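Local coordinates for protein cytosol aminopeptidase (Staphylococcus aureus subsp. aureus, PDB 3KZW) that probably removes amino acids one at a time from the N termini of peptides, as a metal-dependent leucyl aminopeptidase built as a hexamer, at residues A[205-210]-A[309-314]; A[217-222]-A[305-310]. One frame throughout, in Å; residues are numbered along the deposited sequence.

Contact 1: residues A[205-210]-A[309-314]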
loop_
_atom_site.group_PDB
_atom_site.type_symbol
_atom_site.label_atom_id
_atom_site.label_comp_id
_atom_site.label_asym_id
_atom_site.label_seq_id
_atom_site.Cartn_x
_atom_site.Cartn_y
_atom_site.Cartn_z
ATOM N N ASP A 205 -22.652 -3.253 -28.549
ATOM C CA ASP A 205 -21.718 -2.879 -29.612
ATOM C C ASP A 205 -21.000 -1.566 -29.309
ATOM O O ASP A 205 -19.784 -1.465 -29.484
ATOM C CB ASP A 205 -22.432 -2.802 -30.965
ATOM C CG ASP A 205 -22.591 -4.165 -31.628
ATOM O OD1 ASP A 205 -21.978 -5.153 -31.160
ATOM O OD2 ASP A 205 -23.331 -4.246 -32.633
ATOM N N PHE A 206 -21.752 -0.569 -28.846
ATOM C CA PHE A 206 -21.172 0.708 -28.445
ATOM C C PHE A 206 -20.225 0.545 -27.261
ATOM O O PHE A 206 -19.171 1.170 -27.217
ATOM C CB PHE A 206 -22.264 1.728 -28.105
ATOM C CG PHE A 206 -22.936 2.330 -29.308
ATOM C CD1 PHE A 206 -22.194 3.001 -30.277
ATOM C CD2 PHE A 206 -24.318 2.247 -29.461
ATOM C CE1 PHE A 206 -22.817 3.565 -31.390
ATOM C CE2 PHE A 206 -24.952 2.808 -30.569
ATOM C CZ PHE A 206 -24.197 3.469 -31.536
ATOM N N SER A 207 -20.610 -0.303 -26.312
ATOM C CA SER A 207 -19.823 -0.527 -25.105
ATOM C C SER A 207 -18.522 -1.279 -25.386
ATOM O O SER A 207 -17.477 -0.943 -24.833
ATOM C CB SER A 207 -20.653 -1.273 -24.060
ATOM O OG SER A 207 -21.830 -0.556 -23.735
ATOM N N ASN A 208 -18.593 -2.286 -26.252
ATOM C CA ASN A 208 -17.431 -3.099 -26.603
ATOM C C ASN A 208 -16.417 -2.375 -27.484
ATOM O O ASN A 208 -15.260 -2.784 -27.570
ATOM C CB ASN A 208 -17.869 -4.405 -27.274
ATOM C CG ASN A 208 -18.140 -5.514 -26.277
ATOM O OD1 ASN A 208 -17.368 -5.727 -25.338
ATOM N ND2 ASN A 208 -19.235 -6.239 -26.484
ATOM N N MET A 209 -16.862 -1.304 -28.134
ATOM C CA MET A 209 -16.028 -0.513 -29.031
ATOM C C MET A 209 -14.798 0.032 -28.303
ATOM O O MET A 209 -14.928 0.558 -27.196
ATOM C CB MET A 209 -16.843 0.646 -29.599
ATOM C CG MET A 209 -16.469 1.028 -31.013
ATOM S SD MET A 209 -17.241 -0.057 -32.224
ATOM C CE MET A 209 -18.904 0.649 -32.266
ATOM N N PRO A 210 -13.601 -0.103 -28.917
ATOM C CA PRO A 210 -12.363 0.421 -28.333
ATOM C C PRO A 210 -12.408 1.941 -28.194
ATOM O O PRO A 210 -12.931 2.615 -29.083
ATOM C CB PRO A 210 -11.290 0.023 -29.352
ATOM C CG PRO A 210 -11.887 -1.057 -30.158
ATOM C CD PRO A 210 -13.351 -0.777 -30.203
ATOM N N GLY A 309 -23.991 3.482 -19.586
ATOM C CA GLY A 309 -25.211 4.221 -19.272
ATOM C C GLY A 309 -25.811 4.895 -20.490
ATOM O O GLY A 309 -27.010 4.773 -20.740
ATOM N N ALA A 310 -24.971 5.596 -21.251
ATOM C CA ALA A 310 -25.397 6.247 -22.488
ATOM C C ALA A 310 -25.822 5.228 -23.542
ATOM O O ALA A 310 -26.845 5.406 -24.209
ATOM C CB ALA A 310 -24.300 7.135 -23.025
ATOM N N ALA A 311 -25.036 4.160 -23.670
ATOM C CA ALA A 311 -25.317 3.088 -24.620
ATOM C C ALA A 311 -26.672 2.435 -24.354
ATOM O O ALA A 311 -27.441 2.184 -25.284
ATOM C CB ALA A 311 -24.206 2.049 -24.590
ATOM N N ASN A 312 -26.960 2.179 -23.082
ATOM C CA ASN A 312 -28.214 1.546 -22.683
ATOM C C ASN A 312 -29.446 2.441 -22.878
ATOM O O ASN A 312 -30.542 1.938 -23.139
ATOM C CB ASN A 312 -28.121 1.018 -21.244
ATOM C CG ASN A 312 -27.151 -0.154 -21.109
ATOM O OD1 ASN A 312 -26.488 -0.548 -22.071
ATOM N ND2 ASN A 312 -27.068 -0.716 -19.909
ATOM N N VAL A 313 -29.260 3.756 -22.760
ATOM C CA VAL A 313 -30.320 4.721 -23.069
ATOM C C VAL A 313 -30.666 4.654 -24.557
ATOM O O VAL A 313 -31.840 4.620 -24.924
ATOM C CB VAL A 313 -29.938 6.168 -22.646
ATOM C CG1 VAL A 313 -30.898 7.195 -23.241
ATOM C CG2 VAL A 313 -29.919 6.293 -21.127
ATOM N N VAL A 314 -29.636 4.619 -25.403
ATOM C CA VAL A 314 -29.805 4.461 -26.848
ATOM C C VAL A 314 -30.564 3.167 -27.155
ATOM O O VAL A 314 -31.458 3.155 -27.999
ATOM C CB VAL A 314 -28.441 4.493 -27.600
ATOM C CG1 VAL A 314 -28.621 4.191 -29.084
ATOM C CG2 VAL A 314 -27.764 5.841 -27.425
#
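F206, near the C-terminal end of helix 188-208, reaches across to helix 308-322 and meets it at A311 and, further along, at V314. Its CB sits 4.0 Å from A311 CB, so the side chain already packs its methylene against the A311 methyl where the two backbones run nearest, with 6.1 Å between the CA atoms of F206 and A311. Beyond CB the ring swings to the side of its own backbone N (chi1 -77°) and passes along the partner helix toward V314. There CE2 comes within 4.2 Å of V314 CG1, which approaches the ring obliquely, the two side chains crossing at about a right angle. F219 of helix 216-226 makes an edge-to-face pair with the F206 ring, near CD1 and on the same side of its plane as V314.

A311 CB also touches S207, the residue after F206, 3.6 Å from its OG. That hydroxyl is hydrogen-bonded to A203 O, one turn back in its own helix, so its polar need is met locally and it can face a methyl group. With no hydrogen bond or salt bridge between the segments, the two helices are joined by buried van der Waals packing, mostly apolar, and the small side chain of A311 lets them come close.

Contact 2: residues A[217-222]-A[305-310]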
loop_
_atom_site.group_PDB
_atom_site.type_symbol
_atom_site.label_atom_id
_atom_site.label_comp_id
_atom_site.label_asym_id
_atom_site.label_seq_id
_atom_site.Cartn_x
_atom_site.Cartn_y
_atom_site.Cartn_z
ATOM N N GLN A 217 -17.121 12.323 -30.244
ATOM C CA GLN A 217 -17.529 12.776 -31.571
ATOM C C GLN A 217 -18.099 11.634 -32.410
ATOM O O GLN A 217 -19.208 11.744 -32.934
ATOM C CB GLN A 217 -16.357 13.438 -32.300
ATOM C CG GLN A 217 -16.703 13.961 -33.688
ATOM C CD GLN A 217 -15.481 14.375 -34.489
ATOM O OE1 GLN A 217 -14.555 15.000 -33.964
ATOM N NE2 GLN A 217 -15.476 14.034 -35.773
ATOM N N THR A 218 -17.342 10.542 -32.526
ATOM C CA THR A 218 -17.746 9.396 -33.352
ATOM C C THR A 218 -18.956 8.679 -32.764
ATOM O O THR A 218 -19.758 8.106 -33.501
ATOM C CB THR A 218 -16.596 8.381 -33.565
ATOM O OG1 THR A 218 -16.174 7.858 -32.302
ATOM C CG2 THR A 218 -15.411 9.034 -34.272
ATOM N N PHE A 219 -19.078 8.718 -31.439
ATOM C CA PHE A 219 -20.238 8.171 -30.742
ATOM C C PHE A 219 -21.497 8.940 -31.124
ATOM O O PHE A 219 -22.522 8.334 -31.432
ATOM C CB PHE A 219 -20.013 8.195 -29.226
ATOM C CG PHE A 219 -21.110 7.535 -28.423
ATOM C CD1 PHE A 219 -21.742 6.379 -28.879
ATOM C CD2 PHE A 219 -21.488 8.055 -27.190
ATOM C CE1 PHE A 219 -22.749 5.773 -28.129
ATOM C CE2 PHE A 219 -22.487 7.450 -26.432
ATOM C CZ PHE A 219 -23.117 6.309 -26.903
ATOM N N ALA A 220 -21.402 10.271 -31.121
ATOM C CA ALA A 220 -22.494 11.142 -31.560
ATOM C C ALA A 220 -22.846 10.900 -33.029
ATOM O O ALA A 220 -24.019 10.759 -33.371
ATOM C CB ALA A 220 -22.139 12.603 -31.330
ATOM N N GLU A 221 -21.821 10.835 -33.879
ATOM C CA GLU A 221 -21.992 10.601 -35.312
ATOM C C GLU A 221 -22.667 9.264 -35.608
ATOM O O GLU A 221 -23.494 9.171 -36.520
ATOM C CB GLU A 221 -20.644 10.682 -36.035
ATOM C CG GLU A 221 -20.086 12.094 -36.161
ATOM C CD GLU A 221 -18.637 12.134 -36.632
ATOM O OE1 GLU A 221 -18.031 11.060 -36.854
ATOM O OE2 GLU A 221 -18.104 13.257 -36.779
ATOM N N ASP A 222 -22.313 8.236 -34.837
ATOM C CA ASP A 222 -22.896 6.905 -35.000
ATOM C C ASP A 222 -24.380 6.881 -34.637
ATOM O O ASP A 222 -25.166 6.188 -35.284
ATOM C CB ASP A 222 -22.133 5.865 -34.171
ATOM C CG ASP A 222 -20.819 5.434 -34.818
ATOM O OD1 ASP A 222 -20.404 6.035 -35.841
ATOM O OD2 ASP A 222 -20.194 4.487 -34.291
ATOM N N PHE A 305 -15.984 0.816 -20.772
ATOM C CA PHE A 305 -17.356 0.517 -20.359
ATOM C C PHE A 305 -17.959 1.612 -19.475
ATOM O O PHE A 305 -19.029 1.433 -18.892
ATOM C CB PHE A 305 -17.416 -0.831 -19.631
ATOM C CG PHE A 305 -17.005 -2.009 -20.473
ATOM C CD1 PHE A 305 -17.505 -2.180 -21.762
ATOM C CD2 PHE A 305 -16.138 -2.971 -19.962
ATOM C CE1 PHE A 305 -17.130 -3.278 -22.536
ATOM C CE2 PHE A 305 -15.760 -4.075 -20.728
ATOM C CZ PHE A 305 -16.258 -4.226 -22.017
ATOM N N ASP A 306 -17.276 2.749 -19.379
ATOM C CA ASP A 306 -17.754 3.853 -18.553
ATOM C C ASP A 306 -18.832 4.678 -19.259
ATOM O O ASP A 306 -19.311 5.678 -18.715
ATOM C CB ASP A 306 -16.592 4.746 -18.107
ATOM C CG ASP A 306 -16.767 5.256 -16.686
ATOM O OD1 ASP A 306 -17.203 4.456 -15.823
ATOM O OD2 ASP A 306 -16.467 6.447 -16.425
ATOM N N MET A 307 -19.202 4.258 -20.469
ATOM C CA MET A 307 -20.282 4.896 -21.223
ATOM C C MET A 307 -21.474 3.959 -21.439
ATOM O O MET A 307 -22.358 4.255 -22.247
ATOM C CB MET A 307 -19.773 5.469 -22.556
ATOM C CG MET A 307 -18.808 4.580 -23.335
ATOM S SD MET A 307 -19.515 3.036 -23.945
ATOM C CE MET A 307 -20.702 3.626 -25.155
ATOM N N CYS A 308 -21.493 2.843 -20.709
ATOM C CA CYS A 308 -22.594 1.875 -20.758
ATOM C C CYS A 308 -23.957 2.524 -20.508
ATOM O O CYS A 308 -24.950 2.160 -21.143
ATOM C CB CYS A 308 -22.366 0.744 -19.753
ATOM S SG CYS A 308 -21.200 -0.527 -20.306
ATOM N N GLY A 309 -23.991 3.482 -19.586
ATOM C CA GLY A 309 -25.211 4.221 -19.272
ATOM C C GLY A 309 -25.811 4.895 -20.490
ATOM O O GLY A 309 -27.010 4.773 -20.740
ATOM N N ALA A 310 -24.971 5.596 -21.251
ATOM C CA ALA A 310 -25.397 6.247 -22.488
ATOM C C ALA A 310 -25.822 5.228 -23.542
ATOM O O ALA A 310 -26.845 5.406 -24.209
ATOM C CB ALA A 310 -24.300 7.135 -23.025
#
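F219 supplies the aromatic half of this contact, and two apolar groups at the start of helix 308-322 meet its ring from different directions. The methyl of M307 lies over one face, CE standing 4.0 Å from F219 CZ, in a CH-pi type approach. M307 is the N-cap residue of the helix, and its side chain bends at both chi2 (65°) and chi3 (67°), a folded course that ends with the methyl on the ring. A310, the third residue of the helix, comes instead at the rim: its CB is in the ring plane, 3.9 Å from F219 CE2. F219 holds CG anti to its backbone N (chi1 -175°), which carries the ring out from helix 216-226 into this corner.

No hydrogen bond crosses between the segments, and the polar pairs lie off the interface. On the exposed side of helix 216-226, Q217 NE2 donates to E221 OE2 at 2.9 Å, meeting the carboxylate from above its plane. D306, just before the N-cap, makes a salt bridge with K283.

Around this apolar core, F206 of helix 188-208 touches M307, L214 packs on F219 and M307 from the preceding loop, and strand 328-338 contributes C335 against F219 and L333 against A310.

Overall arrangement
From the N terminus, helix 188-208 comes first and helix 216-226 follows it after a short connection; both pack on helix 308-322, which comes much later in the chain. Contact 1 closes a loop of 98 residues and contact 2 one of 82; the shorter loop lies wholly within the longer, and their closing segments overlap at G309 and A310. The intervening chain includes strands 233-237, 262-269 and 278-285 of the large mixed sheet. With centres about 6 Å apart, the two contacts meet directly: S207 OG packs near C308 SG, and S207 O near F305 CE1. Together they gather three helices of the catalytic domain beside strand 328-338.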